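Retinol dehydratase (Spodoptera frugiperda, PDB 1X8K) catalyses the dehydration of retinol to anhydroretinol, probably through a sulfated intermediate, as befits a member of the sulfotransferase 1 family. Local coordinates at residues D65-S70 against R159-H164; R199-L204 against G302-G307; E285-N290 against H309-G314. The protein carries 2 engineered substitutions. All blocks are in the same frame, centred on the assembly; numbering follows the deposited sequence.

Overall arrangement
Contact 1 pairs two strands of the five-stranded parallel sheet, while contacts 2 and 3 lie at helix ends, against the loop that runs from helix 297-301 to helix 325-339. Along the chain contact 1 closes first; the segments of contacts 2 and 3 then alternate. Contact 1 is about 25 Å from contact 2 and about 21 Å from contact 3, centre to centre, with no touching atoms. Contacts 2 and 3, about 16 Å apart by centres, meet where Leu200 packs on the backbone of His309 and Phe310. All three touch anhydroretinol and contact 3 also holds adenosine-3'-5'-diphosphate, consistent with sheet, helix ends and loop lining one ligand-binding region.

Contact 1 of 3, residues D65-S70 against R159-H164; sequences DVFVAS and RFVKTH. With ANR (anhydroretinol), chain E.
The imidazole of His164 takes over where the backbone ladder gives out: its ND1 donates to Ser70 O at 3.1 Å. Ser70 O lies in the plane of the ring, but the donor stands 52° out of the carbonyl plane, so no lone pair is aimed at. A weak second bond links the same ND1 to Ser70 OG, whose firmer partner is Thr76 OG1. With one ring edge tied down, NE2 faces the ligand, 3.2 Å from C15 of anhydroretinol, the polyene's end. Lys162 sends its extended chain to the same end of the ligand and makes a cation-pi contact with Tyr105.

The ladder is parallel. Val161 is its pivot, its N donating to Val66 O at 2.9 Å and its O accepting from Val68 N at 2.8 Å, one bond to each flank of Phe67. Phe67 and Val161 run side by side from the same sheet face. Val161 CB stands 3.7 Å from the ring centroid and 10° off the normal, a CH-pi contact over the face, while Thr163 CG2 lies at the ring edge.

At the far end, Arg159 and Asp65 form a buried salt bridge. The arginine chain is bent at chi3 (-63°), bringing NE 3.1 Å from Asp65 OD1, which it meets from above the carboxylate plane. NH2 faces OD2, and a water joins OD1 to Arg159 N. NH1 also bonds to Leu150 O and NH2 to Pro60 O, holding the guanidinium's rotation.

Within the sheet, strand 66-70 lies between strands 160-163 and 179-184, and Phe67 and Ala69 bond to the latter. Helix 76-87 covers the face of Val66 and Lys162; Ser70 leads into the P-loop-like phosphate-binding loop and that helix's start, which bind adenosine-3'-5'-diphosphate.

Contact 2 of 3, residues R199-L204 against G302-G307; sequences RLLYLL and GILADG. With ANR (anhydroretinol), chain E.
Leu200 O, near the C-terminal end of helix 187-201, accepts from Ala305 N at 2.9 Å with an N-H...O angle of 155°, and the donor lies in the carbonyl plane. The carbonyl thus holds Ala305 by a hydrogen bond, and Leu304 CA lies beside it at 3.5 Å from Leu200 O in a weaker CA-H...O contact.

Beside this bond the loop runs under an aromatic ring. Ala305 CB points toward the helix end and sits over one face of Tyr202, 4.0 Å from the ring centroid and 28° off the normal, a CH-pi contact displaced toward the hydroxyl end. Ile303 O comes to the ring edge instead, near its plane and 3.8 Å from Tyr202 CE1. Leu124 and Pro125 also touch this tyrosine.

Leu304 completes the apolar part. It lies alongside two leucines of the helix, its CD1 3.8 Å from Leu200 CD1 and its CD2 3.9 Å from Leu201 CD2. The branches of Leu201 divide the work, since CD1 rests on the polyene of anhydroretinol, 3.7 Å from its C11.

Tyr202 owes its place to a Schellman motif: its phi is positive (76°), its N bonds to Arg199 O and Leu203 N bonds to Ala198 O. The contact is thus a Schellman-capped helix terminus docked by a loop, forming part of the wall of the retinoid pocket.

Contact 3 of 3, residues E285-N290 against H309-G314; sequences EKFKNN and HFIRKG. With A3P (adenosine-3'-5'-diphosphate), chain H; ANR (anhydroretinol), chain E.
Hydrogen bonding across the contact comes from the ammonium group of Lys288, whose NZ donates to Ile311 O at 3.0 Å, nearly in line with the carbonyl. The bend at chi4 (-63°) turns NZ to that oxygen and sets it above one face of His309, toward the rim of the ring. His309 ND1 is itself bonded to Glu296.

Apolar packing lies next to this bond. The Lys288 chain and the Ile311 side chain run antiparallel alongside one another, with Lys288 CG against Ile311 CG2. Ile311 CD1 reaches Phe287 CD2 at 4.0 Å, and both residues border the same edge of the adenine of adenosine-3'-5'-diphosphate, Phe287 near N6 and N7, Ile311 near C8 and N7.

Bonds to the nucleotide come from residues 312-314. Arg312 NE meets O3P of the 3'-phosphate at 2.8 Å, in the guanidinium plane, and the backbone nitrogens of Lys313 and Gly314 both bond to O2P, at 2.9 and 2.7 Å. This is the Arg-Lys-Gly signature of the sulfotransferase nucleotide site.

Around it, Phe287 packs on helix 76-87, Arg312 touches helix 187-201, and Phe310 bridges both helices through Thr77 and His197, its ring meeting anhydroretinol.

Contact 1 of 3, residues D65-S70 against R159-H164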
loop_
_atom_site.group_PDB
_atom_site.type_symbol
_atom_site.label_atom_id
_atom_site.label_comp_id
_atom_site.label_asym_id
_atom_site.label_seq_id
_atom_site.Cartn_x
_atom_site.Cartn_y
_atom_site.Cartn_z
ATOM N N ASP A 65 -20.325 -8.954 -38.562
ATOM C CA ASP A 65 -19.414 -8.554 -37.498
ATOM C C ASP A 65 -18.473 -9.699 -37.138
ATOM O O ASP A 65 -18.901 -10.816 -36.945
ATOM C CB ASP A 65 -20.202 -8.120 -36.257
ATOM C CG ASP A 65 -20.994 -6.825 -36.468
ATOM O OD1 ASP A 65 -21.014 -6.274 -37.595
ATOM O OD2 ASP A 65 -21.643 -6.278 -35.548
ATOM N N VAL A 66 -17.184 -9.428 -37.059
ATOM C CA VAL A 66 -16.248 -10.396 -36.491
ATOM C C VAL A 66 -15.628 -9.768 -35.256
ATOM O O VAL A 66 -15.186 -8.613 -35.315
ATOM C CB VAL A 66 -15.126 -10.794 -37.490
ATOM C CG1 VAL A 66 -14.274 -11.913 -36.913
ATOM C CG2 VAL A 66 -15.726 -11.249 -38.804
ATOM N N PHE A 67 -15.599 -10.509 -34.152
ATOM C CA PHE A 67 -14.988 -10.009 -32.925
ATOM C C PHE A 67 -13.715 -10.754 -32.618
ATOM O O PHE A 67 -13.657 -11.990 -32.752
ATOM C CB PHE A 67 -15.909 -10.209 -31.720
ATOM C CG PHE A 67 -16.914 -9.116 -31.508
ATOM C CD1 PHE A 67 -18.001 -8.970 -32.357
ATOM C CD2 PHE A 67 -16.813 -8.275 -30.413
ATOM C CE1 PHE A 67 -18.956 -7.984 -32.133
ATOM C CE2 PHE A 67 -17.775 -7.281 -30.178
ATOM C CZ PHE A 67 -18.844 -7.133 -31.041
ATOM N N VAL A 68 -12.706 -10.009 -32.170
ATOM C CA VAL A 68 -11.519 -10.609 -31.572
ATOM C C VAL A 68 -11.431 -10.207 -30.096
ATOM O O VAL A 68 -11.336 -9.019 -29.775
ATOM C CB VAL A 68 -10.241 -10.272 -32.379
ATOM C CG1 VAL A 68 -8.948 -10.703 -31.635
ATOM C CG2 VAL A 68 -10.342 -10.899 -33.774
ATOM N N ALA A 69 -11.494 -11.205 -29.215
ATOM C CA ALA A 69 -11.601 -11.002 -27.764
ATOM C C ALA A 69 -10.475 -11.700 -27.017
ATOM O O ALA A 69 -9.746 -12.535 -27.575
ATOM C CB ALA A 69 -12.967 -11.482 -27.238
ATOM N N SER A 70 -10.338 -11.378 -25.742
ATOM C CA SER A 70 -9.204 -11.854 -24.976
ATOM C C SER A 70 -9.136 -11.086 -23.671
ATOM O O SER A 70 -9.535 -9.910 -23.611
ATOM C CB SER A 70 -7.927 -11.580 -25.772
ATOM O OG SER A 70 -7.796 -10.182 -26.010
ATOM N N ARG A 159 -17.571 -4.693 -40.174
ATOM C CA ARG A 159 -17.049 -4.244 -38.896
ATOM C C ARG A 159 -16.078 -5.272 -38.304
ATOM O O ARG A 159 -16.437 -6.448 -38.143
ATOM C CB ARG A 159 -18.199 -4.007 -37.892
ATOM C CG ARG A 159 -19.230 -2.973 -38.308
ATOM C CD ARG A 159 -20.048 -2.393 -37.158
ATOM N NE ARG A 159 -20.872 -3.383 -36.452
ATOM C CZ ARG A 159 -21.890 -3.080 -35.640
ATOM N NH1 ARG A 159 -22.216 -1.807 -35.438
ATOM N NH2 ARG A 159 -22.578 -4.049 -35.023
ATOM N N PHE A 160 -14.868 -4.828 -37.957
ATOM C CA PHE A 160 -13.930 -5.674 -37.226
ATOM C C PHE A 160 -13.777 -5.129 -35.808
ATOM O O PHE A 160 -13.307 -4.002 -35.627
ATOM C CB PHE A 160 -12.589 -5.707 -37.949
ATOM C CG PHE A 160 -12.630 -6.453 -39.261
ATOM C CD1 PHE A 160 -13.131 -5.844 -40.419
ATOM C CD2 PHE A 160 -12.171 -7.780 -39.345
ATOM C CE1 PHE A 160 -13.174 -6.530 -41.627
ATOM C CE2 PHE A 160 -12.206 -8.470 -40.550
ATOM C CZ PHE A 160 -12.710 -7.840 -41.692
ATOM N N VAL A 161 -14.180 -5.907 -34.802
ATOM C CA VAL A 161 -14.199 -5.401 -33.430
ATOM C C VAL A 161 -13.101 -5.998 -32.557
ATOM O O VAL A 161 -12.914 -7.202 -32.526
ATOM C CB VAL A 161 -15.593 -5.582 -32.747
ATOM C CG1 VAL A 161 -15.602 -4.976 -31.323
ATOM C CG2 VAL A 161 -16.720 -4.956 -33.596
ATOM N N LYS A 162 -12.380 -5.135 -31.849
ATOM C CA LYS A 162 -11.437 -5.550 -30.820
ATOM C C LYS A 162 -12.094 -5.280 -29.479
ATOM O O LYS A 162 -12.855 -4.317 -29.352
ATOM C CB LYS A 162 -10.141 -4.729 -30.935
ATOM C CG LYS A 162 -9.049 -5.047 -29.909
ATOM C CD LYS A 162 -7.867 -4.094 -30.042
ATOM C CE LYS A 162 -6.971 -4.120 -28.794
ATOM N NZ LYS A 162 -5.969 -3.030 -28.828
ATOM N N THR A 163 -11.815 -6.125 -28.487
ATOM C CA THR A 163 -12.348 -5.916 -27.142
ATOM C C THR A 163 -11.679 -6.807 -26.118
ATOM O O THR A 163 -11.334 -7.958 -26.414
ATOM C CB THR A 163 -13.886 -6.134 -27.089
ATOM O OG1 THR A 163 -14.383 -5.727 -25.803
ATOM C CG2 THR A 163 -14.235 -7.619 -27.146
ATOM N N HIS A 164 -11.523 -6.272 -24.910
ATOM C CA HIS A 164 -11.002 -7.016 -23.776
ATOM C C HIS A 164 -12.140 -7.245 -22.761
ATOM O O HIS A 164 -11.910 -7.642 -21.611
ATOM C CB HIS A 164 -9.819 -6.263 -23.179
ATOM C CG HIS A 164 -8.607 -6.225 -24.074
ATOM N ND1 HIS A 164 -7.985 -7.363 -24.555
ATOM C CD2 HIS A 164 -7.901 -5.181 -24.573
ATOM C CE1 HIS A 164 -6.953 -7.021 -25.300
ATOM N NE2 HIS A 164 -6.878 -5.704 -25.328
HETATM C C15 ANR E . -4.446 -3.666 -25.624
HETATM C C14 ANR E . -3.971 -2.435 -25.258
HETATM C C13 ANR E . -3.767 -1.229 -25.939
HETATM C C20 ANR E . -3.664 -1.124 -27.492
HETATM C C12 ANR E . -3.655 -0.067 -25.181
HETATM C C11 ANR E . -3.469 1.258 -25.557
HETATM C C10 ANR E . -4.362 2.251 -25.234
HETATM C C9 ANR E . -4.476 3.607 -25.454
HETATM C C19 ANR E . -5.102 4.169 -26.768
HETATM C C8 ANR E . -4.031 4.440 -24.446
HETATM C C7 ANR E . -4.071 5.801 -24.397
HETATM C C6 ANR E . -3.896 6.921 -23.551
HETATM C C1 ANR E . -3.397 7.010 -21.975
HETATM C C17 ANR E . -1.935 6.487 -21.793
HETATM C C18 ANR E . -4.381 6.423 -20.947
HETATM C C2 ANR E . -3.272 8.412 -21.286
HETATM C C3 ANR E . -3.619 9.641 -22.133
HETATM C C4 ANR E . -4.056 9.318 -23.568
HETATM C C5 ANR E . -4.182 8.117 -24.202
HETATM C C16 ANR E . -4.660 8.310 -25.674
HETATM O O HOH W 1 -20.245 -5.949 -40.225
#

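Contact 2 of 3, residues R199-L204 against G302-G307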
loop_
_atom_site.group_PDB
_atom_site.type_symbol
_atom_site.label_atom_id
_atom_site.label_comp_id
_atom_site.label_asym_id
_atom_site.label_seq_id
_atom_site.Cartn_x
_atom_site.Cartn_y
_atom_site.Cartn_z
ATOM N N ARG A 199 3.722 -0.259 -17.922
ATOM C CA ARG A 199 4.911 0.574 -17.937
ATOM C C ARG A 199 4.964 1.434 -19.215
ATOM O O ARG A 199 5.292 2.629 -19.176
ATOM C CB ARG A 199 6.149 -0.311 -17.810
ATOM C CG ARG A 199 6.544 -0.645 -16.374
ATOM C CD ARG A 199 7.810 0.080 -15.931
ATOM N NE ARG A 199 8.443 -0.498 -14.736
ATOM C CZ ARG A 199 8.080 -0.244 -13.475
ATOM N NH1 ARG A 199 7.063 0.569 -13.197
ATOM N NH2 ARG A 199 8.734 -0.826 -12.485
ATOM N N LEU A 200 4.597 0.805 -20.331
ATOM C CA LEU A 200 4.548 1.430 -21.643
ATOM C C LEU A 200 3.765 2.724 -21.664
ATOM O O LEU A 200 4.274 3.753 -22.116
ATOM C CB LEU A 200 3.942 0.457 -22.649
ATOM C CG LEU A 200 3.820 0.853 -24.116
ATOM C CD1 LEU A 200 5.102 1.387 -24.707
ATOM C CD2 LEU A 200 3.393 -0.353 -24.890
ATOM N N LEU A 201 2.526 2.656 -21.188
ATOM C CA LEU A 201 1.593 3.780 -21.254
ATOM C C LEU A 201 1.686 4.707 -20.026
ATOM O O LEU A 201 1.056 5.755 -19.980
ATOM C CB LEU A 201 0.158 3.262 -21.458
ATOM C CG LEU A 201 -0.065 2.356 -22.680
ATOM C CD1 LEU A 201 -1.294 1.471 -22.561
ATOM C CD2 LEU A 201 -0.119 3.179 -23.980
ATOM N N TYR A 202 2.497 4.321 -19.050
ATOM C CA TYR A 202 2.667 5.062 -17.798
ATOM C C TYR A 202 1.480 4.867 -16.869
ATOM O O TYR A 202 1.053 5.791 -16.183
ATOM C CB TYR A 202 2.892 6.547 -18.047
ATOM C CG TYR A 202 4.136 6.922 -18.810
ATOM C CD1 TYR A 202 4.068 7.263 -20.156
ATOM C CD2 TYR A 202 5.372 7.005 -18.172
ATOM C CE1 TYR A 202 5.198 7.660 -20.856
ATOM C CE2 TYR A 202 6.514 7.405 -18.860
ATOM C CZ TYR A 202 6.421 7.733 -20.206
ATOM O OH TYR A 202 7.549 8.125 -20.910
ATOM N N LEU A 203 0.948 3.655 -16.853
ATOM C CA LEU A 203 -0.202 3.331 -16.018
ATOM C C LEU A 203 0.231 3.007 -14.596
ATOM O O LEU A 203 -0.568 3.126 -13.658
ATOM C CB LEU A 203 -0.990 2.161 -16.608
ATOM C CG LEU A 203 -1.396 2.250 -18.076
ATOM C CD1 LEU A 203 -2.243 1.057 -18.482
ATOM C CD2 LEU A 203 -2.147 3.558 -18.355
ATOM N N LEU A 204 1.495 2.609 -14.446
ATOM C CA LEU A 204 1.999 2.111 -13.172
ATOM C C LEU A 204 2.968 3.115 -12.528
ATOM O O LEU A 204 3.705 3.795 -13.224
ATOM C CB LEU A 204 2.616 0.698 -13.355
ATOM C CG LEU A 204 3.274 -0.075 -12.177
ATOM C CD1 LEU A 204 2.266 -0.612 -11.175
ATOM C CD2 LEU A 204 4.191 -1.220 -12.656
ATOM N N GLY A 302 4.606 11.167 -28.114
ATOM C CA GLY A 302 5.356 11.380 -26.888
ATOM C C GLY A 302 4.754 10.654 -25.702
ATOM O O GLY A 302 5.092 10.951 -24.561
ATOM N N ILE A 303 3.869 9.694 -25.952
ATOM C CA ILE A 303 3.144 9.069 -24.859
ATOM C C ILE A 303 3.545 7.637 -24.542
ATOM O O ILE A 303 2.851 6.947 -23.793
ATOM C CB ILE A 303 1.616 9.168 -25.065
ATOM C CG1 ILE A 303 1.181 8.430 -26.327
ATOM C CG2 ILE A 303 1.170 10.612 -25.059
ATOM C CD1 ILE A 303 -0.258 7.979 -26.267
ATOM N N LEU A 304 4.667 7.193 -25.088
ATOM C CA LEU A 304 5.149 5.846 -24.800
ATOM C C LEU A 304 6.477 5.925 -24.077
ATOM O O LEU A 304 7.325 6.758 -24.429
ATOM C CB LEU A 304 5.312 5.052 -26.093
ATOM C CG LEU A 304 4.090 4.681 -26.947
ATOM C CD1 LEU A 304 4.445 3.495 -27.817
ATOM C CD2 LEU A 304 2.827 4.401 -26.149
ATOM N N ALA A 305 6.670 5.072 -23.071
ATOM C CA ALA A 305 7.899 5.124 -22.274
ATOM C C ALA A 305 9.096 4.508 -23.002
ATOM O O ALA A 305 8.939 3.525 -23.748
ATOM C CB ALA A 305 7.690 4.459 -20.940
ATOM N N ASP A 306 10.277 5.108 -22.804
ATOM C CA ASP A 306 11.555 4.503 -23.196
ATOM C C ASP A 306 11.650 3.078 -22.615
ATOM O O ASP A 306 11.195 2.825 -21.502
ATOM C CB ASP A 306 12.755 5.282 -22.614
ATOM C CG ASP A 306 12.773 6.766 -22.959
ATOM O OD1 ASP A 306 12.189 7.195 -23.984
ATOM O OD2 ASP A 306 13.405 7.579 -22.250
ATOM N N GLY A 307 12.282 2.160 -23.333
ATOM C CA GLY A 307 12.386 0.794 -22.853
ATOM C C GLY A 307 11.263 -0.057 -23.422
ATOM O O GLY A 307 11.506 -1.027 -24.152
HETATM C C15 ANR E . -4.446 -3.666 -25.624
HETATM C C14 ANR E . -3.971 -2.435 -25.258
HETATM C C13 ANR E . -3.767 -1.229 -25.939
HETATM C C20 ANR E . -3.664 -1.124 -27.492
HETATM C C12 ANR E . -3.655 -0.067 -25.181
HETATM C C11 ANR E . -3.469 1.258 -25.557
HETATM C C10 ANR E . -4.362 2.251 -25.234
HETATM C C9 ANR E . -4.476 3.607 -25.454
HETATM C C19 ANR E . -5.102 4.169 -26.768
HETATM C C8 ANR E . -4.031 4.440 -24.446
HETATM C C7 ANR E . -4.071 5.801 -24.397
HETATM C C6 ANR E . -3.896 6.921 -23.551
HETATM C C1 ANR E . -3.397 7.010 -21.975
HETATM C C17 ANR E . -1.935 6.487 -21.793
HETATM C C18 ANR E . -4.381 6.423 -20.947
HETATM C C2 ANR E . -3.272 8.412 -21.286
HETATM C C3 ANR E . -3.619 9.641 -22.133
HETATM C C4 ANR E . -4.056 9.318 -23.568
HETATM C C5 ANR E . -4.182 8.117 -24.202
HETATM C C16 ANR E . -4.660 8.310 -25.674
#

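Contact 3 of 3, residues E285-N290 against H309-G314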
loop_
_atom_site.group_PDB
_atom_site.type_symbol
_atom_site.label_atom_id
_atom_site.label_comp_id
_atom_site.label_asym_id
_atom_site.label_seq_id
_atom_site.Cartn_x
_atom_site.Cartn_y
_atom_site.Cartn_z
ATOM N N GLU A 285 9.881 -10.787 -35.547
ATOM C CA GLU A 285 10.741 -9.642 -35.830
ATOM C C GLU A 285 10.176 -8.798 -36.972
ATOM O O GLU A 285 10.275 -7.565 -36.958
ATOM C CB GLU A 285 12.192 -10.083 -36.103
ATOM C CG GLU A 285 12.964 -10.561 -34.867
ATOM C CD GLU A 285 13.219 -9.463 -33.818
ATOM O OE1 GLU A 285 13.056 -9.732 -32.593
ATOM O OE2 GLU A 285 13.586 -8.320 -34.203
ATOM N N LYS A 286 9.573 -9.461 -37.949
ATOM C CA LYS A 286 8.935 -8.765 -39.052
ATOM C C LYS A 286 7.766 -7.928 -38.481
ATOM O O LYS A 286 7.807 -6.697 -38.507
ATOM C CB LYS A 286 8.487 -9.777 -40.127
ATOM C CG LYS A 286 8.282 -9.181 -41.515
ATOM C CD LYS A 286 8.623 -10.177 -42.645
ATOM C CE LYS A 286 8.527 -9.517 -44.049
ATOM N NZ LYS A 286 7.393 -8.526 -44.142
ATOM N N PHE A 287 6.767 -8.608 -37.925
ATOM C CA PHE A 287 5.623 -7.980 -37.274
ATOM C C PHE A 287 5.986 -6.801 -36.345
ATOM O O PHE A 287 5.439 -5.703 -36.482
ATOM C CB PHE A 287 4.869 -9.046 -36.494
ATOM C CG PHE A 287 3.407 -8.769 -36.330
ATOM C CD1 PHE A 287 2.566 -8.704 -37.431
ATOM C CD2 PHE A 287 2.862 -8.607 -35.064
ATOM C CE1 PHE A 287 1.216 -8.473 -37.266
ATOM C CE2 PHE A 287 1.520 -8.365 -34.899
ATOM C CZ PHE A 287 0.698 -8.293 -36.002
ATOM N N LYS A 288 6.910 -7.047 -35.413
ATOM C CA LYS A 288 7.458 -6.054 -34.470
ATOM C C LYS A 288 7.948 -4.739 -35.096
ATOM O O LYS A 288 7.901 -3.694 -34.453
ATOM C CB LYS A 288 8.623 -6.693 -33.693
ATOM C CG LYS A 288 8.994 -5.982 -32.390
ATOM C CD LYS A 288 10.412 -6.313 -31.965
ATOM C CE LYS A 288 10.591 -6.074 -30.483
ATOM N NZ LYS A 288 10.397 -4.641 -30.192
ATOM N N ASN A 289 8.457 -4.816 -36.322
ATOM C CA ASN A 289 8.913 -3.647 -37.066
ATOM C C ASN A 289 7.922 -3.301 -38.160
ATOM O O ASN A 289 8.301 -2.766 -39.216
ATOM C CB ASN A 289 10.280 -3.907 -37.704
ATOM C CG ASN A 289 11.392 -3.883 -36.700
ATOM O OD1 ASN A 289 11.720 -2.831 -36.153
ATOM N ND2 ASN A 289 11.975 -5.050 -36.430
ATOM N N ASN A 290 6.662 -3.657 -37.919
ATOM C CA ASN A 290 5.569 -3.321 -38.818
ATOM C C ASN A 290 4.877 -2.079 -38.273
ATOM O O ASN A 290 4.252 -2.112 -37.203
ATOM C CB ASN A 290 4.604 -4.501 -38.909
ATOM C CG ASN A 290 3.538 -4.323 -39.973
ATOM O OD1 ASN A 290 3.213 -3.212 -40.369
ATOM N ND2 ASN A 290 2.981 -5.436 -40.439
ATOM N N HIS A 309 7.723 -1.385 -25.426
ATOM C CA HIS A 309 7.259 -1.537 -26.793
ATOM C C HIS A 309 5.939 -2.306 -26.753
ATOM O O HIS A 309 5.754 -3.158 -25.894
ATOM C CB HIS A 309 8.290 -2.312 -27.629
ATOM C CG HIS A 309 9.582 -1.581 -27.823
ATOM N ND1 HIS A 309 9.773 -0.656 -28.829
ATOM C CD2 HIS A 309 10.738 -1.611 -27.117
ATOM C CE1 HIS A 309 10.998 -0.158 -28.745
ATOM N NE2 HIS A 309 11.604 -0.720 -27.714
ATOM N N PHE A 310 5.022 -2.022 -27.675
ATOM C CA PHE A 310 3.753 -2.754 -27.717
ATOM C C PHE A 310 3.957 -4.232 -28.083
ATOM O O PHE A 310 3.270 -5.107 -27.552
ATOM C CB PHE A 310 2.746 -2.095 -28.662
ATOM C CG PHE A 310 1.355 -2.660 -28.544
ATOM C CD1 PHE A 310 0.582 -2.445 -27.380
ATOM C CD2 PHE A 310 0.798 -3.419 -29.582
ATOM C CE1 PHE A 310 -0.729 -2.974 -27.257
ATOM C CE2 PHE A 310 -0.505 -3.951 -29.461
ATOM C CZ PHE A 310 -1.266 -3.735 -28.292
ATOM N N ILE A 311 4.897 -4.489 -28.996
ATOM C CA ILE A 311 5.296 -5.837 -29.381
ATOM C C ILE A 311 6.690 -6.042 -28.803
ATOM O O ILE A 311 7.670 -5.450 -29.272
ATOM C CB ILE A 311 5.280 -6.000 -30.923
ATOM C CG1 ILE A 311 3.846 -6.128 -31.439
ATOM C CG2 ILE A 311 5.984 -7.240 -31.334
ATOM C CD1 ILE A 311 3.578 -5.382 -32.726
ATOM N N ARG A 312 6.761 -6.902 -27.790
ATOM C CA ARG A 312 7.909 -7.012 -26.890
ATOM C C ARG A 312 8.863 -8.177 -27.222
ATOM O O ARG A 312 9.719 -8.056 -28.107
ATOM C CB ARG A 312 7.361 -7.169 -25.482
ATOM C CG ARG A 312 8.126 -6.513 -24.392
ATOM C CD ARG A 312 7.401 -6.625 -23.069
ATOM N NE ARG A 312 7.110 -8.021 -22.739
ATOM C CZ ARG A 312 7.881 -8.795 -21.985
ATOM N NH1 ARG A 312 9.007 -8.324 -21.444
ATOM N NH2 ARG A 312 7.522 -10.046 -21.766
ATOM N N LYS A 313 8.721 -9.296 -26.509
ATOM C CA LYS A 313 9.603 -10.450 -26.703
ATOM C C LYS A 313 8.992 -11.594 -27.510
ATOM O O LYS A 313 9.707 -12.257 -28.253
ATOM C CB LYS A 313 10.106 -10.978 -25.367
ATOM C CG LYS A 313 11.491 -10.477 -25.017
ATOM C CD LYS A 313 12.393 -11.620 -24.571
ATOM C CE LYS A 313 13.842 -11.118 -24.444
ATOM N NZ LYS A 313 14.824 -12.224 -24.677
ATOM N N GLY A 314 7.683 -11.813 -27.362
ATOM C CA GLY A 314 6.946 -12.795 -28.137
ATOM C C GLY A 314 7.287 -14.242 -27.868
ATOM O O GLY A 314 7.213 -15.076 -28.779
HETATM P P1 A3P H . 4.935 -10.274 -24.755
HETATM O O1P A3P H . 4.816 -11.505 -23.883
HETATM O O2P A3P H . 6.111 -10.323 -25.706
HETATM O O3P A3P H . 4.808 -9.001 -23.958
HETATM P P2 A3P H . -1.946 -8.592 -27.218
HETATM O O4P A3P H . -1.616 -7.444 -26.288
HETATM O O5P A3P H . -1.989 -8.215 -28.680
HETATM O O6P A3P H . -3.129 -9.435 -26.782
HETATM O "O5'" A3P H . -0.645 -9.553 -27.089
HETATM C "C5'" A3P H . 0.637 -8.983 -26.875
HETATM C "C4'" A3P H . 1.693 -10.060 -26.701
HETATM O "O4'" A3P H . 1.776 -10.797 -27.917
HETATM C "C3'" A3P H . 3.018 -9.364 -26.483
HETATM O "O3'" A3P H . 3.603 -10.366 -25.645
HETATM C "C2'" A3P H . 3.793 -9.493 -27.768
HETATM O "O2'" A3P H . 5.215 -9.458 -27.703
HETATM C "C1'" A3P H . 3.068 -10.598 -28.528
HETATM N N9 A3P H . 3.105 -10.575 -29.992
HETATM C C8 A3P H . 2.715 -9.578 -30.808
HETATM N N7 A3P H . 2.879 -9.928 -32.115
HETATM C C5 A3P H . 3.381 -11.182 -32.102
HETATM C C6 A3P H . 3.766 -12.118 -33.067
HETATM N N6 A3P H . 3.661 -11.773 -34.372
HETATM N N1 A3P H . 4.233 -13.343 -32.684
HETATM C C2 A3P H . 4.343 -13.692 -31.372
HETATM N N3 A3P H . 3.991 -12.839 -30.376
HETATM C C4 A3P H . 3.495 -11.548 -30.782
HETATM C C15 ANR E . -4.446 -3.666 -25.624
HETATM C C14 ANR E . -3.971 -2.435 -25.258
HETATM C C13 ANR E . -3.767 -1.229 -25.939
HETATM C C20 ANR E . -3.664 -1.124 -27.492
HETATM C C12 ANR E . -3.655 -0.067 -25.181
HETATM C C11 ANR E . -3.469 1.258 -25.557
HETATM C C10 ANR E . -4.362 2.251 -25.234
HETATM C C9 ANR E . -4.476 3.607 -25.454
HETATM C C19 ANR E . -5.102 4.169 -26.768
HETATM C C8 ANR E . -4.031 4.440 -24.446
HETATM C C7 ANR E . -4.071 5.801 -24.397
HETATM C C6 ANR E . -3.896 6.921 -23.551
HETATM C C1 ANR E . -3.397 7.010 -21.975
HETATM C C17 ANR E . -1.935 6.487 -21.793
HETATM C C18 ANR E . -4.381 6.423 -20.947
HETATM C C2 ANR E . -3.272 8.412 -21.286
HETATM C C3 ANR E . -3.619 9.641 -22.133
HETATM C C4 ANR E . -4.056 9.318 -23.568
HETATM C C5 ANR E . -4.182 8.117 -24.202
HETATM C C16 ANR E . -4.660 8.310 -25.674
#